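Local coordinates for protein aspartate aminotransferase (Rhodobacter sphaeroides, PDB 3NRA) that probably catalyses the pyridoxal 5'-phosphate-dependent transfer of an amino group from L-aspartate to 2-oxoglutarate, giving oxaloacetate and L-glutamate, at residues G70-T75 and S290-R295. Residues are numbered along the deposited sequence; the frame is centred on the assembly and turned at random.
Sequences GVQAYT and SQAVLR
Q72 and T75 meet A292, Q291 and R295 at the edge of the large domain of a class-I, fold-type I aminotransferase, where the short helix 70-73 packs beside the turn that follows helix 288-291. The close-packed part lies around the amide of Q72. Its CG is anti to the backbone N (chi1 -168°), and a bend at chi2 brings CD to 3.8 Å from A292 CB. The same amide is held at both ends: NE2 donates to G288 O, while OE1 accepts from both terminal nitrogens of R295, at 2.9 Å from NH1 and 3.0 Å from NH2. An alanine in place of Q72 would probably leave the R295 guanidinium without this acceptor, G288 O without this donor, and a gap over A292 CB. I83 of helix 81-95 touches Q72, Q291 and R295. The T75 side is more open: the residue is partly exposed and meets Q291 tip to tip, with CG2 3.5 Å from Q291 NE2. That nitrogen donates to T75 OG1 at 3.1 Å and also to A286 O, while Q291 OE1 takes the backbone N-H of D80, so the amide is held from both ends. The R295 end is likewise partly exposed, yet Q72 OE1 sits at the guanidinium edge, in its plane, with NH2 on an oxygen lone pair and NH1 41° above the carbonyl plane.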
ATOM      1  N   GLY B  70      11.666 -12.658  12.509  1.00 18.38           N
ATOM      2  CA  GLY B  70      10.327 -12.953  12.018  1.00 18.63           C
ATOM      3  C   GLY B  70       9.229 -12.324  12.822  1.00 18.13           C
ATOM      4  O   GLY B  70       8.193 -11.972  12.278  1.00 17.68           O
ATOM      5  N   VAL B  71       9.471 -12.139  14.119  1.00 18.90           N
ATOM      6  CA  VAL B  71       8.530 -11.402  14.986  1.00 18.74           C
ATOM      7  C   VAL B  71       8.292  -9.949  14.515  1.00 17.99           C
ATOM      8  O   VAL B  71       7.207  -9.403  14.710  1.00 18.49           O
ATOM      9  CB  VAL B  71       9.005 -11.415  16.473  1.00 19.81           C
ATOM     10  CG1 VAL B  71      10.077 -10.402  16.689  1.00 18.09           C
ATOM     11  CG2 VAL B  71       7.820 -11.187  17.417  1.00 19.56           C
ATOM     12  N   GLN B  72       9.289  -9.341  13.861  1.00 17.94           N
ATOM     13  CA  GLN B  72       9.114  -7.982  13.312  1.00 17.14           C
ATOM     14  C   GLN B  72       8.618  -8.014  11.857  1.00 16.29           C
ATOM     15  O   GLN B  72       7.853  -7.155  11.460  1.00 15.25           O
ATOM     16  CB  GLN B  72      10.399  -7.165  13.411  1.00 16.88           C
ATOM     17  CG  GLN B  72      10.200  -5.661  13.138  1.00 16.88           C
ATOM     18  CD  GLN B  72       9.300  -5.006  14.168  1.00 17.98           C
ATOM     19  OE1 GLN B  72       9.636  -4.952  15.343  1.00 19.52           O
ATOM     20  NE2 GLN B  72       8.133  -4.536  13.732  1.00 14.51           N
ATOM     21  N   ALA B  73       9.088  -8.996  11.089  1.00 15.45           N
ATOM     22  CA  ALA B  73       8.797  -9.092   9.663  1.00 14.70           C
ATOM     23  C   ALA B  73       7.328  -9.342   9.425  1.00 14.87           C
ATOM     24  O   ALA B  73       6.776  -8.840   8.437  1.00 13.45           O
ATOM     25  CB  ALA B  73       9.618 -10.219   9.026  1.00 14.54           C
ATOM     26  N   TYR B  74       6.703 -10.147  10.317  1.00 13.87           N
ATOM     27  CA  TYR B  74       5.269 -10.430  10.251  1.00 15.11           C
ATOM     28  C   TYR B  74       4.515  -9.829  11.461  1.00 15.35           C
ATOM     29  O   TYR B  74       4.956  -9.948  12.619  1.00 17.99           O
ATOM     30  CB  TYR B  74       5.030 -11.948  10.162  1.00 15.66           C
ATOM     31  CG  TYR B  74       5.427 -12.538   8.820  1.00 14.75           C
ATOM     32  CD1 TYR B  74       6.744 -12.919   8.560  1.00 17.06           C
ATOM     33  CD2 TYR B  74       4.489 -12.709   7.818  1.00 15.48           C
ATOM     34  CE1 TYR B  74       7.108 -13.455   7.302  1.00 16.47           C
ATOM     35  CE2 TYR B  74       4.824 -13.235   6.602  1.00 15.39           C
ATOM     36  CZ  TYR B  74       6.132 -13.626   6.344  1.00 15.06           C
ATOM     37  OH  TYR B  74       6.434 -14.138   5.110  1.00 12.53           O
ATOM     38  N   THR B  75       3.424  -9.136  11.179  1.00 15.19           N
ATOM     39  CA  THR B  75       2.586  -8.488  12.215  1.00 14.79           C
ATOM     40  C   THR B  75       1.150  -8.729  11.845  1.00 15.46           C
ATOM     41  O   THR B  75       0.858  -9.136  10.698  1.00 14.25           O
ATOM     42  CB  THR B  75       2.769  -6.937  12.243  1.00 14.54           C
ATOM     43  OG1 THR B  75       2.094  -6.348  11.109  1.00 14.16           O
ATOM     44  CG2 THR B  75       4.259  -6.529  12.244  1.00 13.10           C
ATOM     45  N   SER B 290       9.638  -1.705   8.771  1.00 14.94           N
ATOM     46  CA  SER B 290       9.396  -0.250   8.886  1.00 14.26           C
ATOM     47  C   SER B 290       8.709   0.089  10.180  1.00 14.80           C
ATOM     48  O   SER B 290       9.011   1.109  10.788  1.00 15.63           O
ATOM     49  CB  SER B 290       8.554   0.280   7.711  1.00 13.87           C
ATOM     50  OG  SER B 290       9.325   0.393   6.542  1.00 13.47           O
ATOM     51  N   GLN B 291       7.780  -0.766  10.610  1.00 15.57           N
ATOM     52  CA  GLN B 291       6.942  -0.459  11.777  1.00 14.62           C
ATOM     53  C   GLN B 291       7.779  -0.129  13.012  1.00 15.44           C
ATOM     54  O   GLN B 291       7.470   0.809  13.730  1.00 14.14           O
ATOM     55  CB  GLN B 291       5.979  -1.598  12.063  1.00 14.47           C
ATOM     56  CG  GLN B 291       4.799  -1.668  11.084  1.00 14.01           C
ATOM     57  CD  GLN B 291       3.812  -2.731  11.464  1.00 13.77           C
ATOM     58  OE1 GLN B 291       3.408  -2.813  12.618  1.00 14.25           O
ATOM     59  NE2 GLN B 291       3.419  -3.581  10.492  1.00 12.22           N
ATOM     60  N   ALA B 292       8.905  -0.843  13.167  1.00 16.04           N
ATOM     61  CA  ALA B 292       9.816  -0.670  14.267  1.00 15.93           C
ATOM     62  C   ALA B 292      10.269   0.768  14.500  1.00 16.15           C
ATOM     63  O   ALA B 292      10.562   1.106  15.636  1.00 16.42           O
ATOM     64  CB  ALA B 292      11.109  -1.615  14.086  1.00 16.03           C
ATOM     65  N   VAL B 293      10.365   1.609  13.442  1.00 15.08           N
ATOM     66  CA  VAL B 293      10.830   2.998  13.648  1.00 15.43           C
ATOM     67  C   VAL B 293       9.824   3.827  14.464  1.00 15.64           C
ATOM     68  O   VAL B 293      10.213   4.806  15.115  1.00 15.98           O
ATOM     69  CB  VAL B 293      11.164   3.755  12.330  1.00 15.98           C
ATOM     70  CG1 VAL B 293      12.159   2.941  11.466  1.00 14.90           C
ATOM     71  CG2 VAL B 293       9.887   4.104  11.560  1.00 15.41           C
ATOM     72  N   LEU B 294       8.557   3.404  14.464  1.00 14.38           N
ATOM     73  CA  LEU B 294       7.510   4.077  15.229  1.00 14.96           C
ATOM     74  C   LEU B 294       7.672   3.948  16.726  1.00 16.02           C
ATOM     75  O   LEU B 294       7.054   4.708  17.464  1.00 16.40           O
ATOM     76  CB  LEU B 294       6.112   3.544  14.834  1.00 13.74           C
ATOM     77  CG  LEU B 294       5.701   3.793  13.376  1.00 13.72           C
ATOM     78  CD1 LEU B 294       4.416   3.056  13.048  1.00 13.37           C
ATOM     79  CD2 LEU B 294       5.549   5.299  13.121  1.00 11.70           C
ATOM     80  N   ARG B 295       8.515   3.011  17.192  1.00 16.28           N
ATOM     81  CA  ARG B 295       8.846   2.935  18.628  1.00 16.59           C
ATOM     82  C   ARG B 295       9.475   4.249  19.157  1.00 16.66           C
ATOM     83  O   ARG B 295       9.349   4.575  20.364  1.00 16.49           O
ATOM     84  CB  ARG B 295       9.764   1.742  18.909  1.00 16.42           C
ATOM     85  CG  ARG B 295       9.119   0.384  18.611  1.00 18.39           C
ATOM     86  CD  ARG B 295       9.944  -0.803  19.205  1.00 23.31           C
ATOM     87  NE  ARG B 295       9.214  -2.077  19.066  1.00 21.76           N
ATOM     88  CZ  ARG B 295       9.385  -2.971  18.078  1.00 25.02           C
ATOM     89  NH1 ARG B 295      10.304  -2.792  17.114  1.00 25.75           N
ATOM     90  NH2 ARG B 295       8.619  -4.066  18.050  1.00 24.25           N
TER